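Local coordinates for protein Rho guanine nucleotide exchange factor 11 (Homo sapiens, PDB 5JHH) that probably activates Rho-family GTPases by promoting the exchange of bound GDP for GTP through its tandem DH and PH domains, at residues 314-319 with 363-368; 329-334 with 357-362; 333-336 with 340-343. All coordinates share one frame; numbering follows the deposited sequence.

Interaction 1 (314-319 with 363-368); sequences LKLNAV and EEAVRN
The C-terminal helix of the PH domain, 352-368, meets the short turn between strands 313-315 and 319-323 here, with Val366 and Ala365 on the helix against Leu316 in the turn and Val319 at the start of the next strand. The backbones come close at one point: the CA atoms of Leu316 and Val366 are 5.3 Å apart. Val366 does most of the touching. Its CG2 methyl lies 3.5 Å from Leu316 O, and its CG1 is 3.9 Å from that same oxygen, so both branches press on one peptide carbonyl. CG1 also lies 3.8 Å from Val319 O. With CG1 anti to the backbone N (chi1 164°), CG2 falls beside that N, where it also meets Val319 CG2 at 3.9 Å, the two valines crossing at a slant.

In a PH domain this helix closes one end of a strongly bent beta barrel, and these residues belong to its final turns. Leu316 supplies the other apolar touches: its CD1 sits 3.9 Å from Ala365 CB, and its CD2 faces Val366 CG2. The same leucine also touches Ala369, while Val319 packs back onto Ile333 of strand 330-335. No hydrogen bond links the two segments, and the fit rests on methyls against methyls and carbonyls. The turn holds its own shape through a backbone bond from Ala318 N to Lys315 O.

On the outer side of the helix, Arg367 NH2 makes a salt bridge to Glu364 OE1 at 2.9 Å. The oxygen uses its anti lone pair and lies close to the guanidinium plane, while Glu363 O lies above one face of the Arg367 guanidinium, over its centre.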
ATOM      1  N   LEU A 314      -3.249 -30.859   0.437  1.00 43.14           N
ATOM      2  CA  LEU A 314      -3.961 -31.116   1.694  1.00 42.79           C
ATOM      3  C   LEU A 314      -5.320 -30.468   1.626  1.00 39.97           C
ATOM      4  O   LEU A 314      -5.442 -29.373   1.123  1.00 41.86           O
ATOM      5  CB  LEU A 314      -3.152 -30.552   2.875  1.00 42.50           C
ATOM      6  CG  LEU A 314      -1.767 -31.209   2.982  1.00 46.29           C
ATOM      7  CD1 LEU A 314      -0.908 -30.648   4.096  1.00 44.94           C
ATOM      8  CD2 LEU A 314      -1.943 -32.712   3.172  1.00 51.77           C
ATOM      9  N   LYS A 315      -6.336 -31.164   2.118  1.00 45.37           N
ATOM     10  CA  LYS A 315      -7.669 -30.616   2.246  1.00 42.25           C
ATOM     11  C   LYS A 315      -7.813 -29.956   3.603  1.00 41.01           C
ATOM     12  O   LYS A 315      -7.607 -30.574   4.652  1.00 42.12           O
ATOM     13  CB  LYS A 315      -8.714 -31.701   2.063  1.00 44.08           C
ATOM     14  CG  LYS A 315      -8.633 -32.407   0.718  1.00 46.93           C
ATOM     15  CD  LYS A 315     -10.020 -32.904   0.327  1.00 54.67           C
ATOM     16  CE  LYS A 315     -10.001 -33.879  -0.843  1.00 60.96           C
ATOM     17  NZ  LYS A 315      -9.983 -35.294  -0.383  1.00 64.67           N
ATOM     18  N   LEU A 316      -8.183 -28.684   3.568  1.00 38.37           N
ATOM     19  CA  LEU A 316      -8.215 -27.864   4.745  1.00 36.80           C
ATOM     20  C   LEU A 316      -9.287 -28.299   5.703  1.00 37.80           C
ATOM     21  O   LEU A 316      -9.224 -27.949   6.865  1.00 40.54           O
ATOM     22  CB  LEU A 316      -8.417 -26.403   4.355  1.00 39.63           C
ATOM     23  CG  LEU A 316      -7.273 -25.731   3.571  1.00 39.50           C
ATOM     24  CD1 LEU A 316      -7.694 -24.347   3.161  1.00 40.68           C
ATOM     25  CD2 LEU A 316      -5.982 -25.660   4.370  1.00 38.99           C
ATOM     26  N   ASN A 317     -10.265 -29.067   5.246  1.00 34.57           N
ATOM     27  CA  ASN A 317     -11.295 -29.568   6.165  1.00 39.07           C
ATOM     28  C   ASN A 317     -10.875 -30.809   6.950  1.00 41.73           C
ATOM     29  O   ASN A 317     -11.622 -31.277   7.811  1.00 41.44           O
ATOM     30  CB  ASN A 317     -12.587 -29.883   5.409  1.00 39.91           C
ATOM     31  CG  ASN A 317     -12.385 -30.896   4.324  1.00 38.61           C
ATOM     32  OD1 ASN A 317     -11.360 -31.562   4.258  1.00 41.42           O
ATOM     33  ND2 ASN A 317     -13.343 -30.994   3.446  1.00 40.65           N
ATOM     34  N   ALA A 318      -9.680 -31.312   6.644  1.00 43.13           N
ATOM     35  CA  ALA A 318      -9.135 -32.546   7.202  1.00 42.55           C
ATOM     36  C   ALA A 318      -7.732 -32.314   7.775  1.00 42.73           C
ATOM     37  O   ALA A 318      -6.841 -33.177   7.647  1.00 41.49           O
ATOM     38  CB  ALA A 318      -9.079 -33.614   6.112  1.00 41.88           C
ATOM     39  N   VAL A 319      -7.509 -31.129   8.349  1.00 40.96           N
ATOM     40  CA  VAL A 319      -6.248 -30.860   9.006  1.00 37.84           C
ATOM     41  C   VAL A 319      -6.407 -29.984  10.218  1.00 38.25           C
ATOM     42  O   VAL A 319      -7.407 -29.280  10.390  1.00 40.87           O
ATOM     43  CB  VAL A 319      -5.156 -30.210   8.114  1.00 36.98           C
ATOM     44  CG1 VAL A 319      -4.902 -30.970   6.818  1.00 36.93           C
ATOM     45  CG2 VAL A 319      -5.494 -28.772   7.806  1.00 40.46           C
ATOM     46  N   GLU A 363      -5.256 -21.020  10.098  1.00 36.44           N
ATOM     47  CA  GLU A 363      -6.313 -21.332  11.041  1.00 37.59           C
ATOM     48  C   GLU A 363      -7.669 -20.791  10.534  1.00 39.68           C
ATOM     49  O   GLU A 363      -8.677 -21.505  10.576  1.00 42.12           O
ATOM     50  CB  GLU A 363      -5.965 -20.776  12.427  1.00 40.27           C
ATOM     51  CG  GLU A 363      -4.811 -21.501  13.130  1.00 46.68           C
ATOM     52  CD  GLU A 363      -4.358 -20.812  14.425  1.00 52.65           C
ATOM     53  OE1 GLU A 363      -4.439 -19.565  14.507  1.00 57.19           O
ATOM     54  OE2 GLU A 363      -3.919 -21.514  15.363  1.00 52.71           O
ATOM     55  N   GLU A 364      -7.692 -19.554  10.049  1.00 41.22           N
ATOM     56  CA  GLU A 364      -8.933 -18.940   9.575  1.00 44.47           C
ATOM     57  C   GLU A 364      -9.506 -19.802   8.446  1.00 36.82           C
ATOM     58  O   GLU A 364     -10.670 -20.199   8.463  1.00 39.42           O
ATOM     59  CB  GLU A 364      -8.677 -17.469   9.158  1.00 49.11           C
ATOM     60  CG  GLU A 364      -9.866 -16.688   8.574  1.00 56.07           C
ATOM     61  CD  GLU A 364     -11.081 -16.515   9.520  1.00 64.96           C
ATOM     62  OE1 GLU A 364     -11.045 -16.945  10.709  1.00 63.14           O
ATOM     63  OE2 GLU A 364     -12.104 -15.947   9.063  1.00 64.22           O
ATOM     64  N   ALA A 365      -8.666 -20.196   7.519  1.00 38.05           N
ATOM     65  CA  ALA A 365      -9.164 -20.911   6.349  1.00 37.63           C
ATOM     66  C   ALA A 365      -9.718 -22.262   6.754  1.00 40.65           C
ATOM     67  O   ALA A 365     -10.687 -22.729   6.182  1.00 40.22           O
ATOM     68  CB  ALA A 365      -8.057 -21.106   5.361  1.00 36.20           C
ATOM     69  N   VAL A 366      -9.072 -22.882   7.732  1.00 39.19           N
ATOM     70  CA  VAL A 366      -9.540 -24.137   8.284  1.00 46.41           C
ATOM     71  C   VAL A 366     -10.894 -23.997   8.970  1.00 43.09           C
ATOM     72  O   VAL A 366     -11.762 -24.821   8.740  1.00 37.56           O
ATOM     73  CB  VAL A 366      -8.506 -24.791   9.246  1.00 46.90           C
ATOM     74  CG1 VAL A 366      -9.144 -25.885  10.123  1.00 48.51           C
ATOM     75  CG2 VAL A 366      -7.368 -25.381   8.431  1.00 44.34           C
ATOM     76  N   ARG A 367     -11.080 -22.962   9.779  1.00 42.50           N
ATOM     77  CA  ARG A 367     -12.393 -22.729  10.381  1.00 45.61           C
ATOM     78  C   ARG A 367     -13.526 -22.641   9.326  1.00 44.42           C
ATOM     79  O   ARG A 367     -14.600 -23.159   9.540  1.00 48.48           O
ATOM     80  CB  ARG A 367     -12.372 -21.471  11.221  1.00 51.35           C
ATOM     81  CG  ARG A 367     -12.818 -21.687  12.659  1.00 61.00           C
ATOM     82  CD  ARG A 367     -11.799 -21.095  13.621  1.00 62.50           C
ATOM     83  NE  ARG A 367     -11.241 -19.838  13.101  1.00 66.55           N
ATOM     84  CZ  ARG A 367     -10.008 -19.367  13.361  1.00 66.62           C
ATOM     85  NH1 ARG A 367      -9.176 -20.025  14.167  1.00 68.49           N
ATOM     86  NH2 ARG A 367      -9.599 -18.219  12.820  1.00 53.65           N
ATOM     87  N   ASN A 368     -13.252 -22.045   8.171  1.00 46.60           N
ATOM     88  CA  ASN A 368     -14.250 -21.898   7.114  1.00 46.83           C
ATOM     89  C   ASN A 368     -14.296 -23.031   6.113  1.00 44.56           C
ATOM     90  O   ASN A 368     -15.149 -23.047   5.237  1.00 45.24           O
ATOM     91  CB  ASN A 368     -14.016 -20.585   6.380  1.00 45.47           C
ATOM     92  CG  ASN A 368     -14.063 -19.412   7.323  1.00 51.20           C
ATOM     93  OD1 ASN A 368     -14.899 -19.378   8.229  1.00 50.25           O
ATOM     94  ND2 ASN A 368     -13.120 -18.483   7.177  1.00 52.41           N
TER

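Interaction 2 (329-334 with 357-362); sequences RAFFII and TWMELL
The phenyl ring of Phe331 has Ile333 CD1 at its edge and in plane, while Leu362, Trp358 and Met359 of the helix all approach it at a slant. Trp358 turns its indole edge-to-face with His256, and its CB comes nearest the phenyl, 4.1 Å from Phe331 CE1. This is the PH-domain core between sheet and C-terminal helix, where the axes of strand 330-334 and helix segment 357-362 pass 9.7 Å apart, at 27°. Phe331 stands with CG between its backbone N and carbonyl carbon (chi1 61°), which carries the ring over to the helix. There the Leu362 and Phe331 side chains run at about a right angle, with Leu362 CD1 3.5 Å from Phe331 CE2 and 3.9 Å from Phe331 CZ. Leu347 of the adjacent strand and Leu260 of strand 254-263 also touch the Phe331 side chain. Replacing the phenylalanine with an alanine would probably leave Leu362 CD1 and Trp358 CB without their partner and open a gap between sheet and helix. Met359 works nearer the ring's root, running past Phe331 in the opposite direction with a chain bent at chi2 and chi3: its CG lies 3.9 Å and its SD 4.1 Å from Phe331 CB.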
ATOM      1  N   ARG A 329       9.650 -20.059  13.931  1.00 39.77           N
ATOM      2  CA  ARG A 329       9.433 -19.967  12.492  1.00 39.63           C
ATOM      3  C   ARG A 329       8.674 -21.163  11.950  1.00 40.07           C
ATOM      4  O   ARG A 329       8.341 -21.211  10.758  1.00 36.97           O
ATOM      5  CB  ARG A 329      10.760 -19.936  11.760  1.00 39.19           C
ATOM      6  CG  ARG A 329      11.591 -18.702  11.997  1.00 43.38           C
ATOM      7  CD  ARG A 329      12.857 -18.816  11.169  1.00 45.40           C
ATOM      8  NE  ARG A 329      13.696 -17.659  11.405  1.00 57.31           N
ATOM      9  CZ  ARG A 329      14.491 -17.494  12.460  1.00 67.89           C
ATOM     10  NH1 ARG A 329      14.586 -18.437  13.391  1.00 66.46           N
ATOM     11  NH2 ARG A 329      15.205 -16.377  12.578  1.00 74.38           N
ATOM     12  N   ALA A 330       8.420 -22.145  12.801  1.00 38.91           N
ATOM     13  CA  ALA A 330       7.872 -23.389  12.309  1.00 39.04           C
ATOM     14  C   ALA A 330       6.476 -23.608  12.809  1.00 34.56           C
ATOM     15  O   ALA A 330       6.135 -23.171  13.908  1.00 35.63           O
ATOM     16  CB  ALA A 330       8.743 -24.539  12.747  1.00 42.46           C
ATOM     17  N   PHE A 331       5.718 -24.377  12.030  1.00 33.88           N
ATOM     18  CA  PHE A 331       4.382 -24.825  12.416  1.00 32.77           C
ATOM     19  C   PHE A 331       4.093 -26.194  11.806  1.00 32.23           C
ATOM     20  O   PHE A 331       4.723 -26.574  10.825  1.00 31.75           O
ATOM     21  CB  PHE A 331       3.322 -23.813  11.971  1.00 34.29           C
ATOM     22  CG  PHE A 331       3.261 -23.600  10.476  1.00 37.73           C
ATOM     23  CD1 PHE A 331       4.032 -22.618   9.871  1.00 40.82           C
ATOM     24  CD2 PHE A 331       2.423 -24.358   9.686  1.00 35.08           C
ATOM     25  CE1 PHE A 331       3.971 -22.408   8.503  1.00 39.74           C
ATOM     26  CE2 PHE A 331       2.360 -24.143   8.330  1.00 36.31           C
ATOM     27  CZ  PHE A 331       3.137 -23.177   7.734  1.00 38.23           C
ATOM     28  N   PHE A 332       3.145 -26.915  12.409  1.00 33.93           N
ATOM     29  CA  PHE A 332       2.768 -28.274  11.990  1.00 36.59           C
ATOM     30  C   PHE A 332       1.399 -28.276  11.325  1.00 35.54           C
ATOM     31  O   PHE A 332       0.468 -27.584  11.750  1.00 34.12           O
ATOM     32  CB  PHE A 332       2.668 -29.213  13.199  1.00 36.74           C
ATOM     33  CG  PHE A 332       3.967 -29.417  13.961  1.00 37.73           C
ATOM     34  CD1 PHE A 332       5.156 -29.667  13.311  1.00 37.25           C
ATOM     35  CD2 PHE A 332       3.975 -29.401  15.335  1.00 40.81           C
ATOM     36  CE1 PHE A 332       6.322 -29.870  14.022  1.00 38.12           C
ATOM     37  CE2 PHE A 332       5.146 -29.640  16.066  1.00 41.74           C
ATOM     38  CZ  PHE A 332       6.316 -29.866  15.407  1.00 38.43           C
ATOM     39  N   ILE A 333       1.275 -29.101  10.308  1.00 34.54           N
ATOM     40  CA  ILE A 333      -0.013 -29.449   9.806  1.00 37.15           C
ATOM     41  C   ILE A 333      -0.233 -30.942  10.002  1.00 41.58           C
ATOM     42  O   ILE A 333       0.554 -31.778   9.546  1.00 44.22           O
ATOM     43  CB  ILE A 333      -0.155 -29.074   8.340  1.00 38.36           C
ATOM     44  CG1 ILE A 333       0.090 -27.566   8.193  1.00 40.00           C
ATOM     45  CG2 ILE A 333      -1.534 -29.486   7.830  1.00 38.04           C
ATOM     46  CD1 ILE A 333       0.186 -27.098   6.761  1.00 40.46           C
ATOM     47  N   ILE A 334      -1.334 -31.251  10.679  1.00 41.82           N
ATOM     48  CA  ILE A 334      -1.658 -32.591  11.103  1.00 38.69           C
ATOM     49  C   ILE A 334      -2.900 -33.049  10.364  1.00 38.31           C
ATOM     50  O   ILE A 334      -3.968 -32.480  10.555  1.00 38.81           O
ATOM     51  CB  ILE A 334      -1.925 -32.588  12.598  1.00 39.56           C
ATOM     52  CG1 ILE A 334      -0.751 -31.914  13.320  1.00 41.20           C
ATOM     53  CG2 ILE A 334      -2.197 -34.002  13.083  1.00 42.50           C
ATOM     54  CD1 ILE A 334      -0.827 -31.961  14.828  1.00 44.08           C
ATOM     55  N   THR A 357       1.851 -14.884  10.295  1.00 35.48           N
ATOM     56  CA  THR A 357       0.920 -14.632   9.201  1.00 32.95           C
ATOM     57  C   THR A 357       0.376 -15.925   8.631  1.00 29.08           C
ATOM     58  O   THR A 357      -0.811 -16.098   8.481  1.00 25.58           O
ATOM     59  CB  THR A 357       1.608 -13.865   8.062  1.00 30.27           C
ATOM     60  OG1 THR A 357       2.000 -12.592   8.571  1.00 30.74           O
ATOM     61  CG2 THR A 357       0.668 -13.681   6.894  1.00 27.07           C
ATOM     62  N   TRP A 358       1.273 -16.799   8.231  1.00 28.22           N
ATOM     63  CA  TRP A 358       0.887 -18.091   7.719  1.00 29.31           C
ATOM     64  C   TRP A 358      -0.091 -18.864   8.651  1.00 31.74           C
ATOM     65  O   TRP A 358      -1.061 -19.468   8.179  1.00 32.13           O
ATOM     66  CB  TRP A 358       2.131 -18.914   7.505  1.00 29.36           C
ATOM     67  CG  TRP A 358       2.691 -18.814   6.152  1.00 27.29           C
ATOM     68  CD1 TRP A 358       3.840 -18.193   5.787  1.00 27.50           C
ATOM     69  CD2 TRP A 358       2.158 -19.405   4.978  1.00 27.10           C
ATOM     70  NE1 TRP A 358       4.054 -18.358   4.433  1.00 26.10           N
ATOM     71  CE2 TRP A 358       3.018 -19.074   3.913  1.00 25.98           C
ATOM     72  CE3 TRP A 358       1.020 -20.170   4.716  1.00 29.48           C
ATOM     73  CZ2 TRP A 358       2.791 -19.489   2.628  1.00 30.85           C
ATOM     74  CZ3 TRP A 358       0.791 -20.576   3.447  1.00 28.67           C
ATOM     75  CH2 TRP A 358       1.660 -20.230   2.403  1.00 31.18           C
ATOM     76  N   MET A 359       0.155 -18.829   9.963  1.00 31.49           N
ATOM     77  CA  MET A 359      -0.710 -19.506  10.902  1.00 36.28           C
ATOM     78  C   MET A 359      -2.069 -18.837  11.056  1.00 38.83           C
ATOM     79  O   MET A 359      -3.097 -19.511  11.103  1.00 37.64           O
ATOM     80  CB  MET A 359      -0.052 -19.611  12.256  1.00 40.15           C
ATOM     81  CG  MET A 359       0.703 -20.916  12.425  1.00 50.45           C
ATOM     82  SD  MET A 359       0.342 -21.794  13.962  1.00 54.88           S
ATOM     83  CE  MET A 359       0.227 -20.474  15.158  1.00 59.11           C
ATOM     84  N   GLU A 360      -2.073 -17.519  11.178  1.00 37.15           N
ATOM     85  CA  GLU A 360      -3.313 -16.795  11.319  1.00 40.03           C
ATOM     86  C   GLU A 360      -4.190 -17.156  10.127  1.00 35.99           C
ATOM     87  O   GLU A 360      -5.345 -17.502  10.290  1.00 34.17           O
ATOM     88  CB  GLU A 360      -3.026 -15.309  11.343  1.00 46.94           C
ATOM     89  CG  GLU A 360      -4.126 -14.435  11.900  1.00 60.15           C
ATOM     90  CD  GLU A 360      -3.674 -12.973  12.011  1.00 79.09           C
ATOM     91  OE1 GLU A 360      -3.635 -12.450  13.147  1.00 83.97           O
ATOM     92  OE2 GLU A 360      -3.318 -12.352  10.971  1.00 80.83           O
ATOM     93  N   LEU A 361      -3.615 -17.164   8.930  1.00 27.69           N
ATOM     94  CA  LEU A 361      -4.424 -17.365   7.769  1.00 31.83           C
ATOM     95  C   LEU A 361      -4.812 -18.817   7.627  1.00 32.50           C
ATOM     96  O   LEU A 361      -5.919 -19.117   7.226  1.00 31.70           O
ATOM     97  CB  LEU A 361      -3.739 -16.839   6.515  1.00 34.10           C
ATOM     98  CG  LEU A 361      -3.508 -15.316   6.496  1.00 34.00           C
ATOM     99  CD1 LEU A 361      -2.445 -14.984   5.466  1.00 35.17           C
ATOM    100  CD2 LEU A 361      -4.809 -14.580   6.189  1.00 32.17           C
ATOM    101  N   LEU A 362      -3.906 -19.719   7.984  1.00 35.88           N
ATOM    102  CA  LEU A 362      -4.207 -21.132   7.925  1.00 35.54           C
ATOM    103  C   LEU A 362      -5.326 -21.487   8.870  1.00 34.13           C
ATOM    104  O   LEU A 362      -6.254 -22.162   8.493  1.00 30.21           O
ATOM    105  CB  LEU A 362      -2.988 -21.976   8.258  1.00 39.22           C
ATOM    106  CG  LEU A 362      -2.080 -22.256   7.074  1.00 38.59           C
ATOM    107  CD1 LEU A 362      -0.706 -22.718   7.534  1.00 41.07           C
ATOM    108  CD2 LEU A 362      -2.711 -23.267   6.146  1.00 39.63           C
TER

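Interaction 3 (333-336 with 340-343); sequences IICT and GPPQ
Cys335 and Pro341 meet where strand 330-335 leaves the PH-domain sheet and the chain loops round to strand 345-348, its antiparallel neighbour. The tight part is small. Cys335 directs its side chain at the loop, with SG anti to the carbonyl carbon and beside its own backbone N (chi1 -49°), and the sulfur comes to rest against the Pro341 ring. Gly340 lets the backbone approach with no side chain in between: its CA is 5.6 Å from Cys335 CA and 4.5 Å from Cys335 CB. Beyond that the contact thins out quickly. In Thr336, Pro342 and Gln343 the CB leaves the backbone away from the other segment, all three are exposed, and no hydrogen bond joins the two segments. The neighbouring elements make up part of the surroundings: Phe310 touches both Pro341 and Gln343, and Cys335 also leans on Leu314 and Tyr345. Cys335, Thr336, Pro341, Pro342 and Gln343 also touch a crystal neighbour, so the loop's outer conformation may partly reflect lattice packing. Within the tight patch the CD-CG side of the Pro341 ring does the touching, with CD 3.7 Å from both Cys335 SG and Cys335 CB, while Pro341 CG is 3.8 Å from the sulfur.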
ATOM      1  N   ILE A 333       1.275 -29.101  10.308  1.00 34.54           N
ATOM      2  CA  ILE A 333      -0.013 -29.449   9.806  1.00 37.15           C
ATOM      3  C   ILE A 333      -0.233 -30.942  10.002  1.00 41.58           C
ATOM      4  O   ILE A 333       0.554 -31.778   9.546  1.00 44.22           O
ATOM      5  CB  ILE A 333      -0.155 -29.074   8.340  1.00 38.36           C
ATOM      6  CG1 ILE A 333       0.090 -27.566   8.193  1.00 40.00           C
ATOM      7  CG2 ILE A 333      -1.534 -29.486   7.830  1.00 38.04           C
ATOM      8  CD1 ILE A 333       0.186 -27.098   6.761  1.00 40.46           C
ATOM      9  N   ILE A 334      -1.334 -31.251  10.679  1.00 41.82           N
ATOM     10  CA  ILE A 334      -1.658 -32.591  11.103  1.00 38.69           C
ATOM     11  C   ILE A 334      -2.900 -33.049  10.364  1.00 38.31           C
ATOM     12  O   ILE A 334      -3.968 -32.480  10.555  1.00 38.81           O
ATOM     13  CB  ILE A 334      -1.925 -32.588  12.598  1.00 39.56           C
ATOM     14  CG1 ILE A 334      -0.751 -31.914  13.320  1.00 41.20           C
ATOM     15  CG2 ILE A 334      -2.197 -34.002  13.083  1.00 42.50           C
ATOM     16  CD1 ILE A 334      -0.827 -31.961  14.828  1.00 44.08           C
ATOM     17  N   CYS A 335      -2.751 -34.061   9.514  1.00 40.36           N
ATOM     18  CA  CYS A 335      -3.857 -34.564   8.707  1.00 46.94           C
ATOM     19  C   CYS A 335      -4.708 -35.453   9.574  1.00 46.45           C
ATOM     20  O   CYS A 335      -4.182 -36.298  10.294  1.00 40.49           O
ATOM     21  CB  CYS A 335      -3.330 -35.371   7.532  1.00 48.25           C
ATOM     22  SG  CYS A 335      -2.019 -34.555   6.589  1.00 53.79           S
ATOM     23  N   THR A 336      -6.016 -35.267   9.505  1.00 48.58           N
ATOM     24  CA  THR A 336      -6.915 -35.878  10.470  1.00 51.94           C
ATOM     25  C   THR A 336      -7.749 -37.010   9.905  1.00 53.21           C
ATOM     26  O   THR A 336      -8.511 -37.642  10.642  1.00 49.07           O
ATOM     27  CB  THR A 336      -7.864 -34.830  11.035  1.00 54.47           C
ATOM     28  OG1 THR A 336      -8.606 -34.225   9.962  1.00 59.31           O
ATOM     29  CG2 THR A 336      -7.076 -33.779  11.752  1.00 53.28           C
ATOM     30  N   GLY A 340      -5.029 -40.737   6.699  1.00 99.31           N
ATOM     31  CA  GLY A 340      -4.010 -39.691   6.573  1.00 93.73           C
ATOM     32  C   GLY A 340      -2.636 -40.285   6.809  1.00 93.84           C
ATOM     33  O   GLY A 340      -2.514 -41.473   7.131  1.00 88.95           O
ATOM     34  N   PRO A 341      -1.581 -39.481   6.619  1.00 89.31           N
ATOM     35  CA  PRO A 341      -0.285 -40.005   7.044  1.00 86.03           C
ATOM     36  C   PRO A 341      -0.184 -39.944   8.571  1.00 76.82           C
ATOM     37  O   PRO A 341      -0.644 -38.965   9.156  1.00 66.95           O
ATOM     38  CB  PRO A 341       0.722 -39.045   6.372  1.00 84.62           C
ATOM     39  CG  PRO A 341      -0.029 -37.769   6.187  1.00 85.53           C
ATOM     40  CD  PRO A 341      -1.466 -38.173   5.941  1.00 87.71           C
ATOM     41  N   PRO A 342       0.401 -40.978   9.218  1.00 76.14           N
ATOM     42  CA  PRO A 342       0.767 -40.812  10.641  1.00 75.12           C
ATOM     43  C   PRO A 342       1.786 -39.682  10.875  1.00 67.11           C
ATOM     44  O   PRO A 342       2.004 -39.265  12.023  1.00 60.02           O
ATOM     45  CB  PRO A 342       1.375 -42.171  11.030  1.00 75.02           C
ATOM     46  CG  PRO A 342       0.945 -43.114   9.957  1.00 81.03           C
ATOM     47  CD  PRO A 342       0.795 -42.301   8.702  1.00 76.25           C
ATOM     48  N   GLN A 343       2.411 -39.206   9.795  1.00 65.71           N
ATOM     49  CA  GLN A 343       3.300 -38.046   9.871  1.00 69.46           C
ATOM     50  C   GLN A 343       2.622 -36.665   9.651  1.00 62.24           C
ATOM     51  O   GLN A 343       1.621 -36.480   8.929  1.00 52.78           O
ATOM     52  CB  GLN A 343       4.522 -38.203   8.959  1.00 70.37           C
ATOM     53  CG  GLN A 343       5.426 -39.382   9.304  1.00 78.16           C
ATOM     54  CD  GLN A 343       5.219 -40.598   8.391  1.00 79.96           C
ATOM     55  OE1 GLN A 343       4.154 -40.788   7.788  1.00 75.81           O
ATOM     56  NE2 GLN A 343       6.253 -41.418   8.279  1.00 77.62           N
TER

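All three contacts lie in the PH domain. Interactions 1 and 2 use successive parts of helix 352-368 and have centres about 11 Å apart; Val319 CB of the first lies 3.7 Å from Ile333 CG2 of the second. Interaction 3 takes over further along the same strand, sharing Ile333 and Ile334 with interaction 2, their centres about 14 Å apart. It also borders interaction 1, about 13 Å between centres, through a probable hydrogen bond of 2.9 Å from Thr336 N to Ala318 O. Strand 330-335 thus runs from the buried, helix-covered core to the surface loop. A glycerol, probably from crystallisation, lies about 6 Å from the Trp358 side chain in interaction 2.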